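Local coordinates for AT5g51070/K3K7_27 (Arabidopsis thaliana, PDB 5GKM), which is the N-terminal domain of ClpD, a Clp-protease-associated chaperone that probably hydrolyses ATP, at residues Asp46-Ile57 / Leu149-Leu157. Numbering follows the deposited sequence.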
loop_
_atom_site.group_PDB
_atom_site.type_symbol
_atom_site.label_atom_id
_atom_site.label_comp_id
_atom_site.label_asym_id
_atom_site.label_seq_id
_atom_site.Cartn_x
_atom_site.Cartn_y
_atom_site.Cartn_z
ATOM N N ASP A 46 -4.577 -1.800 9.044
ATOM C CA ASP A 46 -4.808 -0.714 9.985
ATOM C C ASP A 46 -5.971 -1.075 10.932
ATOM O O ASP A 46 -6.997 -1.371 10.496
ATOM C CB ASP A 46 -5.063 0.555 9.169
ATOM C CG ASP A 46 -5.143 1.818 9.995
ATOM O OD1 ASP A 46 -5.154 1.758 11.192
ATOM O OD2 ASP A 46 -5.129 2.827 9.383
ATOM N N ARG A 47 -5.708 -1.035 12.225
ATOM C CA ARG A 47 -6.664 -1.411 13.249
ATOM C C ARG A 47 -7.375 -0.191 13.812
ATOM O O ARG A 47 -8.039 -0.302 14.773
ATOM C CB ARG A 47 -5.996 -2.212 14.380
ATOM C CG ARG A 47 -5.422 -3.561 13.958
ATOM C CD ARG A 47 -4.757 -4.345 15.066
ATOM N NE ARG A 47 -3.884 -5.408 14.611
ATOM C CZ ARG A 47 -3.267 -6.265 15.401
ATOM N NH1 ARG A 47 -3.404 -6.198 16.699
ATOM N NH2 ARG A 47 -2.472 -7.159 14.903
ATOM N N ASP A 48 -7.229 0.954 13.184
ATOM C CA ASP A 48 -7.880 2.167 13.655
ATOM C C ASP A 48 -9.371 1.943 13.597
ATOM O O ASP A 48 -9.884 1.551 12.633
ATOM C CB ASP A 48 -7.488 3.322 12.739
ATOM C CG ASP A 48 -7.987 4.674 13.216
ATOM O OD1 ASP A 48 -8.991 4.680 13.917
ATOM O OD2 ASP A 48 -7.372 5.678 12.857
ATOM N N PRO A 49 -10.100 2.215 14.694
ATOM C CA PRO A 49 -11.542 1.971 14.713
ATOM C C PRO A 49 -12.291 2.901 13.800
ATOM O O PRO A 49 -13.375 2.610 13.408
ATOM C CB PRO A 49 -11.944 2.146 16.194
ATOM C CG PRO A 49 -10.880 2.907 16.782
ATOM C CD PRO A 49 -9.618 2.620 16.003
ATOM N N GLN A 50 -11.651 3.987 13.409
ATOM C CA GLN A 50 -12.243 4.965 12.504
ATOM C C GLN A 50 -11.896 4.700 11.017
ATOM O O GLN A 50 -12.125 5.493 10.187
ATOM C CB GLN A 50 -11.829 6.374 12.904
ATOM C CG GLN A 50 -12.166 6.709 14.342
ATOM C CD GLN A 50 -13.640 6.524 14.590
ATOM O OE1 GLN A 50 -14.429 6.783 13.714
ATOM N NE2 GLN A 50 -14.013 6.029 15.765
ATOM N N GLY A 51 -11.359 3.517 10.761
ATOM C CA GLY A 51 -11.031 3.107 9.413
ATOM C C GLY A 51 -9.635 3.541 9.026
ATOM O O GLY A 51 -8.946 4.062 9.820
ATOM N N PHE A 52 -9.255 3.266 7.782
ATOM C CA PHE A 52 -7.889 3.469 7.333
ATOM C C PHE A 52 -7.553 4.968 7.433
ATOM O O PHE A 52 -8.203 5.758 6.879
ATOM C CB PHE A 52 -7.819 3.016 5.857
ATOM C CG PHE A 52 -6.515 3.315 5.140
ATOM C CD1 PHE A 52 -5.346 2.801 5.574
ATOM C CD2 PHE A 52 -6.519 4.083 4.004
ATOM C CE1 PHE A 52 -4.175 3.033 4.904
ATOM C CE2 PHE A 52 -5.356 4.323 3.324
ATOM C CZ PHE A 52 -4.184 3.812 3.795
ATOM N N LEU A 53 -6.545 5.237 8.218
ATOM C CA LEU A 53 -6.054 6.587 8.471
ATOM C C LEU A 53 -7.203 7.494 8.966
ATOM O O LEU A 53 -7.203 8.672 8.756
ATOM C CB LEU A 53 -5.330 7.141 7.249
ATOM C CG LEU A 53 -3.981 6.506 6.977
ATOM C CD1 LEU A 53 -3.466 6.939 5.636
ATOM C CD2 LEU A 53 -2.982 6.844 8.053
ATOM N N GLY A 54 -8.167 6.874 9.610
ATOM C CA GLY A 54 -9.276 7.565 10.223
ATOM C C GLY A 54 -10.316 8.001 9.246
ATOM O O GLY A 54 -11.178 8.779 9.586
ATOM N N SER A 55 -10.222 7.515 8.032
ATOM C CA SER A 55 -11.061 7.933 6.943
ATOM C C SER A 55 -12.415 7.265 6.754
ATOM O O SER A 55 -13.142 7.630 5.859
ATOM C CB SER A 55 -10.315 7.706 5.647
ATOM O OG SER A 55 -10.302 6.347 5.337
ATOM N N GLY A 56 -12.698 6.226 7.497
ATOM C CA GLY A 56 -13.898 5.480 7.239
ATOM C C GLY A 56 -13.840 4.480 6.090
ATOM O O GLY A 56 -14.784 3.821 5.809
ATOM N N ILE A 57 -12.701 4.400 5.428
ATOM C CA ILE A 57 -12.494 3.391 4.432
ATOM C C ILE A 57 -12.298 2.050 5.085
ATOM O O ILE A 57 -11.585 1.946 5.990
ATOM C CB ILE A 57 -11.283 3.717 3.555
ATOM C CG1 ILE A 57 -11.606 4.875 2.640
ATOM C CG2 ILE A 57 -10.884 2.546 2.670
ATOM C CD1 ILE A 57 -10.408 5.449 1.946
ATOM N N LEU A 149 -5.505 12.059 3.374
ATOM C CA LEU A 149 -4.945 10.829 3.910
ATOM C C LEU A 149 -3.438 10.897 4.148
ATOM O O LEU A 149 -2.983 10.426 5.115
ATOM C CB LEU A 149 -5.281 9.614 3.036
ATOM C CG LEU A 149 -6.721 9.236 2.833
ATOM C CD1 LEU A 149 -6.837 7.988 2.001
ATOM C CD2 LEU A 149 -7.334 8.905 4.138
ATOM N N THR A 150 -2.711 11.519 3.234
ATOM C CA THR A 150 -1.289 11.684 3.451
ATOM C C THR A 150 -1.010 12.513 4.709
ATOM O O THR A 150 -0.172 12.216 5.484
ATOM C CB THR A 150 -0.634 12.399 2.262
ATOM O OG1 THR A 150 -0.962 11.740 1.062
ATOM C CG2 THR A 150 0.907 12.500 2.420
ATOM N N ALA A 151 -1.801 13.550 4.875
ATOM C CA ALA A 151 -1.683 14.374 6.049
ATOM C C ALA A 151 -1.985 13.628 7.303
ATOM O O ALA A 151 -1.288 13.764 8.243
ATOM C CB ALA A 151 -2.544 15.621 5.950
ATOM N N ALA A 152 -3.020 12.801 7.262
ATOM C CA ALA A 152 -3.350 12.008 8.396
ATOM C C ALA A 152 -2.212 11.045 8.766
ATOM O O ALA A 152 -2.013 10.783 9.883
ATOM C CB ALA A 152 -4.646 11.234 8.174
ATOM N N ALA A 153 -1.535 10.499 7.774
ATOM C CA ALA A 153 -0.445 9.624 8.064
ATOM C C ALA A 153 0.692 10.371 8.743
ATOM O O ALA A 153 1.281 9.899 9.632
ATOM C CB ALA A 153 0.061 8.945 6.793
ATOM N N LEU A 154 0.971 11.553 8.239
ATOM C CA LEU A 154 2.006 12.366 8.832
ATOM C C LEU A 154 1.652 12.734 10.279
ATOM O O LEU A 154 2.502 12.779 11.115
ATOM C CB LEU A 154 2.266 13.604 7.993
ATOM C CG LEU A 154 2.958 13.367 6.660
ATOM C CD1 LEU A 154 2.887 14.548 5.760
ATOM C CD2 LEU A 154 4.384 12.855 6.717
ATOM N N THR A 155 0.387 12.995 10.524
ATOM C CA THR A 155 -0.089 13.292 11.852
ATOM C C THR A 155 0.117 12.133 12.810
ATOM O O THR A 155 0.600 12.318 13.905
ATOM C CB THR A 155 -1.534 13.800 11.838
ATOM O OG1 THR A 155 -1.601 14.991 11.072
ATOM C CG2 THR A 155 -2.025 14.051 13.194
ATOM N N ARG A 156 -0.135 10.934 12.352
ATOM C CA ARG A 156 0.124 9.784 13.164
ATOM C C ARG A 156 1.582 9.632 13.553
ATOM O O ARG A 156 1.904 9.279 14.640
ATOM C CB ARG A 156 -0.299 8.516 12.439
ATOM C CG ARG A 156 -1.726 8.143 12.639
ATOM C CD ARG A 156 -1.925 6.761 12.129
ATOM N NE ARG A 156 -3.284 6.368 12.015
ATOM C CZ ARG A 156 -3.698 5.223 11.496
ATOM N NH1 ARG A 156 -2.836 4.335 11.034
ATOM N NH2 ARG A 156 -4.956 4.985 11.424
ATOM N N LEU A 157 2.456 9.933 12.636
ATOM C CA LEU A 157 3.860 9.777 12.907
ATOM C C LEU A 157 4.391 10.749 13.956
ATOM O O LEU A 157 5.433 10.580 14.489
ATOM C CB LEU A 157 4.645 9.945 11.621
ATOM C CG LEU A 157 4.510 8.802 10.623
ATOM C CD1 LEU A 157 4.929 9.226 9.241
ATOM C CD2 LEU A 157 5.345 7.626 11.066
#
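Arg156, extended from CG to NE, reaches out of helix 146-158 to the carboxylates of Asp46 and Asp48 in the loop after helix 35-45. Its NH2 makes two hydrogen-bonded salt bridges, at 3.0 Å to Asp46 OD2, on the syn lone pair, and at 2.9 Å to Asp48 OD2, on the anti lone pair; NH1 adds a weak bond to Asp46 OD2. The Asp46 carboxylate stands almost perpendicular to the guanidinium plane, at 87°, whereas the Asp48 carboxylate is turned by 38°. With CG anti to the backbone N, each carboxylate lies beside its own carbonyl carbon, where OD1 can close an Asx turn, to Asp48 N and Gln50 N respectively, while OD2 meets Arg156. A nearly straight bond of 3.0 Å from Leu53 N to Asp46 OD2 further fixes the first carboxylate.

Leu53 CD2 covers the guanidinium centre from one face, 3.8 Å above it, and also meets Ala153; its CD1 packs on Leu149 O at 3.6 Å. Leu149 splits its branches, CD2 against Ser55 CB (3.5 Å) and CD1 near Phe52 CE2. Glu121 of helix 120-130 pairs with Arg156 NH1. The shared cation would probably favour the ionised form of both aspartates, and the rotationally restrained guanidinium ties the loop after helix 35-45 to helix 146-158.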